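Local coordinates for d-3-phosphoglycerate dehydrogenase oxidoreductase protein (Ralstonia solanacearum, PDB 3GG9) that probably oxidises 3-phospho-D-glycerate with NAD as a D-isomer specific 2-hydroxyacid dehydrogenase, at residues L3-L8 with Q25-K30; A51-R56 with I315-I320; I74-G79 with V100-K105. All coordinates share one frame; numbering follows the deposited sequence. Where two conformers were deposited one is given.

All three contacts belong to one five-stranded parallel sheet: contacts 1 and 3 pair its strands, contact 2 packs a helix on it. Contact 1 joins one outer strand, 28-31, to strand 4-7 and is partly exposed. Contact 3 joins strand 74-77 to the opposite outer strand 100-102 and is largely buried. Both rest on backbone hydrogen bonds between parallel strands. Contact 2 is fully buried and purely apolar, and lays helix 306-324 against the middle strand 51-54. That strand is hydrogen-bonded to strand 4-7 on one side and to strand 74-77 on the other, so contact 2 sits between the others. The same helix also reaches Leu3 and His27 of contact 1 and Ser76 of contact 3.

Contact 1 (L3-L8 with Q25-K30); sequences LKIAVL and QDHEVK. Unlike the reference sequence in segment 3-8: Leu3 (reference Met).
Strands 4-7 and 28-30 form the edge of a five-stranded parallel sheet, with 28-31 as an outermost strand within the chain. They run at 23° to each other. Lys4 pairs with Glu28, Ile5 with Val29 and Ala6 with Lys30. Ile5 is gripped at both backbone ends: its N gives a short bond to Glu28 O (2.7 Å), and its O takes Lys30 N. Glu28 N binds Leu3 O before this, and Val7 N binds Lys30 O (2.9 Å) after it.

A side chain adds a further bond at the start. The His27 ring has CG anti to its own carbonyl carbon (chi1 -53°). This torsion, with the turn of the ring about CB-CG, brings ND1 to Leu3 N, at 2.9 Å and almost straight (177°). The donor lies in the ring plane, at the edge. Leu3 runs alongside the ring, while Ile5 CD1 reaches His27 CB at 3.6 Å. Leu3 and His27 also touch helix 306-324.

On the face of Ile5 and Val29, Val29 CG1 lies across from Val7 CG2 (4.1 Å) and near Ile5 CG2. On the other face the Lys4 chain, bent at chi2, crosses the extended Glu28 chain obliquely. Lys4 CE comes to 3.7 Å from Glu28 OE1, but the charged ends stay apart, with Lys4 NZ 4.7 Å from Glu28 OE1.

As acceptor to a backbone amide, ND1 must be unprotonated in this bond. A neutral His27 would therefore carry its proton on NE2. The nearby opposite charges of Lys4 and Glu28 may add a weak attraction.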
# COMPACT_ATOMS: atom_id res chain seq x y z
N LEU A 3 4.84 40.48 12.02
CA LEU A 3 5.16 39.62 13.16
C LEU A 3 6.37 38.74 12.89
O LEU A 3 6.70 38.43 11.73
CB LEU A 3 3.96 38.72 13.51
CG LEU A 3 2.60 39.35 13.87
CD1 LEU A 3 1.53 38.30 14.08
CD2 LEU A 3 2.69 40.22 15.11
N LYS A 4 7.03 38.36 13.97
CA LYS A 4 8.04 37.31 13.97
C LYS A 4 7.24 36.01 14.18
O LYS A 4 6.57 35.83 15.21
CB LYS A 4 9.01 37.56 15.12
CG LYS A 4 10.47 37.26 14.82
CD LYS A 4 10.90 35.93 15.41
CE LYS A 4 12.38 35.66 15.17
NZ LYS A 4 12.70 34.23 15.41
N ILE A 5 7.27 35.13 13.17
CA ILE A 5 6.48 33.89 13.16
C ILE A 5 7.40 32.68 13.13
O ILE A 5 8.41 32.67 12.43
CB ILE A 5 5.49 33.86 11.96
CG1 ILE A 5 4.49 35.00 12.07
CG2 ILE A 5 4.79 32.48 11.81
CD1 ILE A 5 3.61 35.20 10.87
N ALA A 6 7.08 31.67 13.95
CA ALA A 6 7.77 30.40 13.89
C ALA A 6 6.80 29.25 13.65
O ALA A 6 5.70 29.22 14.21
CB ALA A 6 8.56 30.16 15.15
N VAL A 7 7.23 28.33 12.78
CA VAL A 7 6.52 27.08 12.53
C VAL A 7 7.42 25.97 13.07
O VAL A 7 8.58 25.85 12.69
CB VAL A 7 6.31 26.81 11.02
CG1 VAL A 7 5.46 25.55 10.84
CG2 VAL A 7 5.67 28.01 10.30
N LEU A 8 6.85 25.14 13.95
CA LEU A 8 7.62 24.09 14.61
C LEU A 8 7.46 22.73 13.92
O LEU A 8 6.45 22.49 13.25
CB LEU A 8 7.11 23.97 16.05
CG LEU A 8 7.35 25.17 16.98
CD1 LEU A 8 6.93 24.80 18.38
CD2 LEU A 8 8.84 25.57 16.96
N GLN A 25 3.78 36.85 3.61
CA GLN A 25 4.80 37.65 2.91
C GLN A 25 5.17 38.94 3.64
O GLN A 25 6.29 39.41 3.52
CB GLN A 25 4.36 38.00 1.48
CG GLN A 25 3.02 38.74 1.39
CD GLN A 25 2.63 39.10 -0.03
OE1 GLN A 25 1.84 40.02 -0.26
NE2 GLN A 25 3.19 38.37 -1.01
N ASP A 26 4.23 39.46 4.41
CA ASP A 26 4.44 40.65 5.23
C ASP A 26 5.12 40.34 6.58
O ASP A 26 5.26 41.23 7.40
CB ASP A 26 3.10 41.37 5.47
CG ASP A 26 3.27 42.75 6.09
OD1 ASP A 26 4.23 43.47 5.72
OD2 ASP A 26 2.47 43.11 6.97
N HIS A 27 5.55 39.09 6.80
CA HIS A 27 6.07 38.66 8.11
C HIS A 27 7.37 37.96 7.97
O HIS A 27 7.72 37.51 6.89
CB HIS A 27 5.06 37.75 8.81
CG HIS A 27 3.69 38.34 8.90
ND1 HIS A 27 3.34 39.26 9.87
CD2 HIS A 27 2.61 38.21 8.09
CE1 HIS A 27 2.09 39.65 9.67
NE2 HIS A 27 1.63 39.02 8.60
N GLU A 28 8.09 37.87 9.09
CA GLU A 28 9.34 37.13 9.15
C GLU A 28 9.05 35.73 9.72
O GLU A 28 8.58 35.60 10.86
CB GLU A 28 10.32 37.89 10.04
CG GLU A 28 11.69 37.27 10.21
CD GLU A 28 12.54 38.02 11.25
OE1 GLU A 28 13.30 37.36 11.98
OE2 GLU A 28 12.43 39.27 11.34
N VAL A 29 9.30 34.69 8.92
CA VAL A 29 8.93 33.31 9.26
C VAL A 29 10.16 32.42 9.35
O VAL A 29 10.98 32.38 8.44
CB VAL A 29 7.96 32.68 8.23
CG1 VAL A 29 7.42 31.32 8.73
CG2 VAL A 29 6.81 33.61 7.95
N LYS A 30 10.28 31.72 10.47
CA LYS A 30 11.30 30.70 10.63
C LYS A 30 10.60 29.34 10.75
O LYS A 30 9.70 29.17 11.57
CB LYS A 30 12.17 30.98 11.87
CG LYS A 30 13.33 29.99 12.08
CD LYS A 30 14.26 29.96 10.87
CE LYS A 30 14.95 28.62 10.70
NZ LYS A 30 16.15 28.48 11.56

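Contact 2 (A51-R56 with I315-I320). Unlike the reference sequence in segment 51-56: Leu52 (reference Ile).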
# COMPACT_ATOMS: atom_id res chain seq x y z
N ALA A 51 4.12 35.03 16.98
CA ALA A 51 3.12 34.06 16.49
C ALA A 51 3.72 32.70 16.24
O ALA A 51 4.74 32.57 15.57
CB ALA A 51 2.39 34.58 15.24
N LEU A 52 3.07 31.68 16.78
CA LEU A 52 3.59 30.33 16.70
C LEU A 52 2.59 29.50 15.92
O LEU A 52 1.42 29.49 16.25
CB LEU A 52 3.77 29.78 18.11
CG LEU A 52 4.75 28.66 18.44
CD1 LEU A 52 6.14 28.91 17.86
CD2 LEU A 52 4.81 28.55 19.94
N VAL A 53 3.06 28.84 14.87
CA VAL A 53 2.24 27.88 14.14
C VAL A 53 2.63 26.46 14.56
O VAL A 53 3.80 26.06 14.45
CB VAL A 53 2.35 28.05 12.61
CG1 VAL A 53 1.45 27.00 11.88
CG2 VAL A 53 1.95 29.47 12.22
N LEU A 54 1.64 25.72 15.04
CA LEU A 54 1.83 24.34 15.48
C LEU A 54 1.27 23.37 14.43
O LEU A 54 0.19 23.60 13.87
CB LEU A 54 1.14 24.09 16.82
CG LEU A 54 1.61 24.90 18.05
CD1 LEU A 54 0.84 24.47 19.30
CD2 LEU A 54 3.10 24.72 18.27
N ILE A 55 2.03 22.31 14.19
CA ILE A 55 1.63 21.22 13.31
C ILE A 55 0.98 20.12 14.14
O ILE A 55 1.66 19.36 14.82
CB ILE A 55 2.82 20.67 12.48
CG1 ILE A 55 3.55 21.81 11.76
CG2 ILE A 55 2.34 19.56 11.51
CD1 ILE A 55 4.69 21.36 10.85
N ARG A 56 -0.34 20.09 14.07
CA ARG A 56 -1.14 19.12 14.80
C ARG A 56 -0.73 19.01 16.27
O ARG A 56 -0.61 20.02 16.96
CB ARG A 56 -1.17 17.78 14.05
CG ARG A 56 -1.89 17.90 12.70
CD ARG A 56 -3.30 18.47 12.87
NE ARG A 56 -4.09 17.72 13.86
CZ ARG A 56 -4.68 18.25 14.93
NH1 ARG A 56 -5.35 17.46 15.76
NH2 ARG A 56 -4.62 19.55 15.17
N ILE A 315 -5.25 27.59 6.05
CA ILE A 315 -6.16 28.04 7.10
C ILE A 315 -5.46 28.61 8.32
O ILE A 315 -5.86 29.66 8.80
CB ILE A 315 -7.19 26.93 7.49
CG1 ILE A 315 -8.20 26.76 6.36
CG2 ILE A 315 -7.92 27.27 8.78
CD1 ILE A 315 -8.96 25.45 6.44
N ALA A 316 -4.43 27.93 8.83
CA ALA A 316 -3.69 28.46 9.99
C ALA A 316 -3.03 29.83 9.70
O ALA A 316 -3.02 30.70 10.57
CB ALA A 316 -2.66 27.43 10.53
N PHE A 317 -2.52 30.00 8.48
CA PHE A 317 -1.90 31.26 8.04
C PHE A 317 -2.93 32.36 7.83
O PHE A 317 -2.73 33.48 8.30
CB PHE A 317 -1.09 31.09 6.74
CG PHE A 317 0.09 30.16 6.85
CD1 PHE A 317 0.59 29.75 8.08
CD2 PHE A 317 0.71 29.69 5.69
CE1 PHE A 317 1.69 28.90 8.16
CE2 PHE A 317 1.82 28.86 5.77
CZ PHE A 317 2.31 28.46 7.00
N GLN A 318 -4.02 32.04 7.14
CA GLN A 318 -5.13 32.99 6.99
C GLN A 318 -5.72 33.39 8.35
O GLN A 318 -6.12 34.54 8.54
CB GLN A 318 -6.22 32.45 6.06
CG GLN A 318 -7.22 33.49 5.53
CD GLN A 318 -6.55 34.69 4.85
OE1 GLN A 318 -5.71 34.52 3.96
NE2 GLN A 318 -6.93 35.91 5.26
N ASN A 319 -5.73 32.46 9.31
CA ASN A 319 -6.21 32.78 10.66
C ASN A 319 -5.40 33.89 11.32
O ASN A 319 -5.96 34.81 11.94
CB ASN A 319 -6.29 31.52 11.54
CG ASN A 319 -7.51 30.66 11.26
OD1 ASN A 319 -8.46 31.06 10.57
ND2 ASN A 319 -7.51 29.45 11.81
N ILE A 320 -4.07 33.83 11.19
CA ILE A 320 -3.20 34.88 11.70
C ILE A 320 -3.53 36.21 11.01
O ILE A 320 -3.71 37.23 11.68
CB ILE A 320 -1.71 34.53 11.53
CG1 ILE A 320 -1.33 33.35 12.43
CG2 ILE A 320 -0.84 35.75 11.87
CD1 ILE A 320 0.04 32.74 12.10
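The contact is made by apolar side chains alone. Val53 carries most of it. Its CG1 is anti to the backbone N (chi1 180°), and its CG2 is anti to the carbonyl carbon. The two methyls thus spread over the helix. CG2 meets Ile320 CD1 at 3.8 Å, where the two side chains cross obliquely. CG1 faces Ala316 CB at 4.3 Å, one helical turn earlier. Ala51, two residues before Val53 on the strand, adds its CB against Ile320 CD1, also at 4.3 Å. Ile320 holds CG1 anti to its carbonyl carbon (chi1 -67°), with chi2 extended, and its end methyl touches both strand residues.

The aromatic contact is edge-on. Val53 CG2 lies near the plane of the Phe317 ring, 4.1 Å from CE1. CG1 is almost as close to the same ring atom. The two side chains cross at about a right angle. Phe317 CB does not point at the strand; the ring end comes nearer.

This is helix-on-sheet packing in an open parallel alpha/beta domain. Strand 51-54 is the middle one of five, and helix 306-324 runs over it nearly antiparallel, at 161°, with the axes of the short segments 9.8 Å apart. Helix 306-324, late in the chain, returns to the domain that holds the N-terminal strands, as in other D-2-hydroxyacid dehydrogenases. Only Ala51 and Val53 of the strand meet the helix; the CB atoms of Leu52 and Leu54 point away from it.

Polar links lie around the contact. Ala316 O takes a hydrogen bond from Ser76 OG on the neighbouring strand. Arg56, beyond the strand, bonds Thr78 O through NH2 and makes a salt bridge with a bound sulfate through NE.

Contact 3 (I74-G79 with V100-K105); sequences IISQTG and VVLEGK
Strand 74-77, helix 91-97 and strand 100-102 form a beta-alpha-beta unit, and this contact joins its two parallel strands. Ile75 is satisfied on both sides: its N binds Val100 O, and its O takes Leu102 N at 2.7 Å. Gln77 N then binds Leu102 O at 2.9 Å, from above the carbonyl plane.

Beyond the strands the pairing goes on less regularly. Gly104 N reaches Gly79 O at 3.0 Å, with a bent N-H angle of 132°. One water takes Gly79 N (2.9 Å) and donates to Lys105 O (3.1 Å), so it bridges residues 74-79 and 100-105. Gly104, with no side chain, fits closely against Gln77 O and Gly79 N.

The polar side chains find partners outside the strand pairing. Gln77 bends at chi2 (57°), and its NE2 binds Thr78 O in the amide plane and also Arg56 O. Ser76 OG binds Ala316 O of helix 306-324. Glu103 OE1 takes Val81 N, and OE2 makes a salt bridge with Arg83.

Apolar groups fill the face of Ile74. Its CG2 lies 3.7 Å from Leu102 CD1, and its CG1 runs beside Val100 CG2 at 3.8 Å.

A sulfate, probably from the crystallisation liquor, lies near Gly79 and may mark an anion-binding pocket. Ile75 N and O, Gln77 N, Gly104 N and Gly79 N each have a partner, and the water takes over where direct strand pairing stops.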
# COMPACT_ATOMS: atom_id res chain seq x y z
N ILE A 74 0.04 34.99 19.74
CA ILE A 74 -0.82 34.09 18.97
C ILE A 74 -0.23 32.69 18.88
O ILE A 74 0.96 32.52 18.60
CB ILE A 74 -1.01 34.64 17.52
CG1 ILE A 74 -1.79 35.96 17.54
CG2 ILE A 74 -1.71 33.61 16.62
CD1 ILE A 74 -1.58 36.86 16.28
N ILE A 75 -1.06 31.68 19.13
CA ILE A 75 -0.77 30.32 18.71
C ILE A 75 -1.81 29.97 17.65
O ILE A 75 -3.02 30.07 17.89
CB ILE A 75 -0.84 29.32 19.87
CG1 ILE A 75 0.27 29.62 20.88
CG2 ILE A 75 -0.68 27.86 19.36
CD1 ILE A 75 -0.04 29.06 22.26
N SER A 76 -1.32 29.61 16.46
CA SER A 76 -2.22 29.19 15.39
C SER A 76 -2.08 27.69 15.13
O SER A 76 -1.02 27.23 14.71
CB SER A 76 -1.96 29.98 14.09
OG SER A 76 -3.05 29.78 13.21
N GLN A 77 -3.16 26.97 15.40
CA GLN A 77 -3.20 25.52 15.33
C GLN A 77 -3.68 25.06 13.98
O GLN A 77 -4.76 25.48 13.51
CB GLN A 77 -4.18 24.99 16.39
CG GLN A 77 -4.25 23.50 16.50
CD GLN A 77 -2.89 22.92 16.79
OE1 GLN A 77 -2.26 23.27 17.77
NE2 GLN A 77 -2.42 22.07 15.91
N THR A 78 -2.89 24.18 13.35
CA THR A 78 -3.33 23.46 12.16
C THR A 78 -4.32 22.39 12.63
O THR A 78 -4.03 21.65 13.56
CB THR A 78 -2.13 22.82 11.37
OG1 THR A 78 -1.35 22.00 12.25
CG2 THR A 78 -1.24 23.89 10.71
N GLY A 79 -5.50 22.34 12.02
CA GLY A 79 -6.54 21.43 12.46
C GLY A 79 -7.22 21.87 13.75
O GLY A 79 -7.06 23.02 14.18
N VAL A 100 -3.95 34.32 22.34
CA VAL A 100 -5.09 33.73 21.63
C VAL A 100 -4.69 32.46 20.90
O VAL A 100 -3.63 32.39 20.27
CB VAL A 100 -5.85 34.72 20.68
CG1 VAL A 100 -6.54 35.80 21.50
CG2 VAL A 100 -4.95 35.32 19.63
N VAL A 101 -5.53 31.44 21.00
CA VAL A 101 -5.32 30.19 20.29
C VAL A 101 -6.28 30.15 19.12
O VAL A 101 -7.50 30.24 19.29
CB VAL A 101 -5.47 28.96 21.20
CG1 VAL A 101 -5.39 27.67 20.39
CG2 VAL A 101 -4.38 28.98 22.28
N LEU A 102 -5.73 30.05 17.91
CA LEU A 102 -6.54 30.06 16.70
C LEU A 102 -6.76 28.63 16.24
O LEU A 102 -5.84 27.82 16.26
CB LEU A 102 -5.88 30.90 15.60
CG LEU A 102 -5.36 32.28 16.02
CD1 LEU A 102 -4.92 33.07 14.83
CD2 LEU A 102 -6.38 33.07 16.82
N GLU A 103 -7.99 28.32 15.85
CA GLU A 103 -8.37 26.95 15.52
C GLU A 103 -8.53 26.82 14.03
O GLU A 103 -9.19 27.65 13.39
CB GLU A 103 -9.68 26.56 16.23
CG GLU A 103 -10.17 25.14 15.91
CD GLU A 103 -11.21 24.62 16.88
OE1 GLU A 103 -11.17 23.40 17.18
OE2 GLU A 103 -12.05 25.43 17.34
N GLY A 104 -7.90 25.79 13.48
CA GLY A 104 -8.05 25.50 12.07
C GLY A 104 -9.18 24.53 11.79
O GLY A 104 -10.01 24.25 12.66
N LYS A 105 -9.21 24.02 10.57
CA LYS A 105 -10.10 22.93 10.21
C LYS A 105 -9.27 21.75 9.69
O LYS A 105 -8.16 21.92 9.19
CB LYS A 105 -11.13 23.38 9.17
CG LYS A 105 -12.11 24.44 9.69
CD LYS A 105 -13.57 24.01 9.51
CE LYS A 105 -14.50 24.82 10.42
NZ LYS A 105 -15.94 24.45 10.23
O HOH W 1 -6.04 24.10 9.75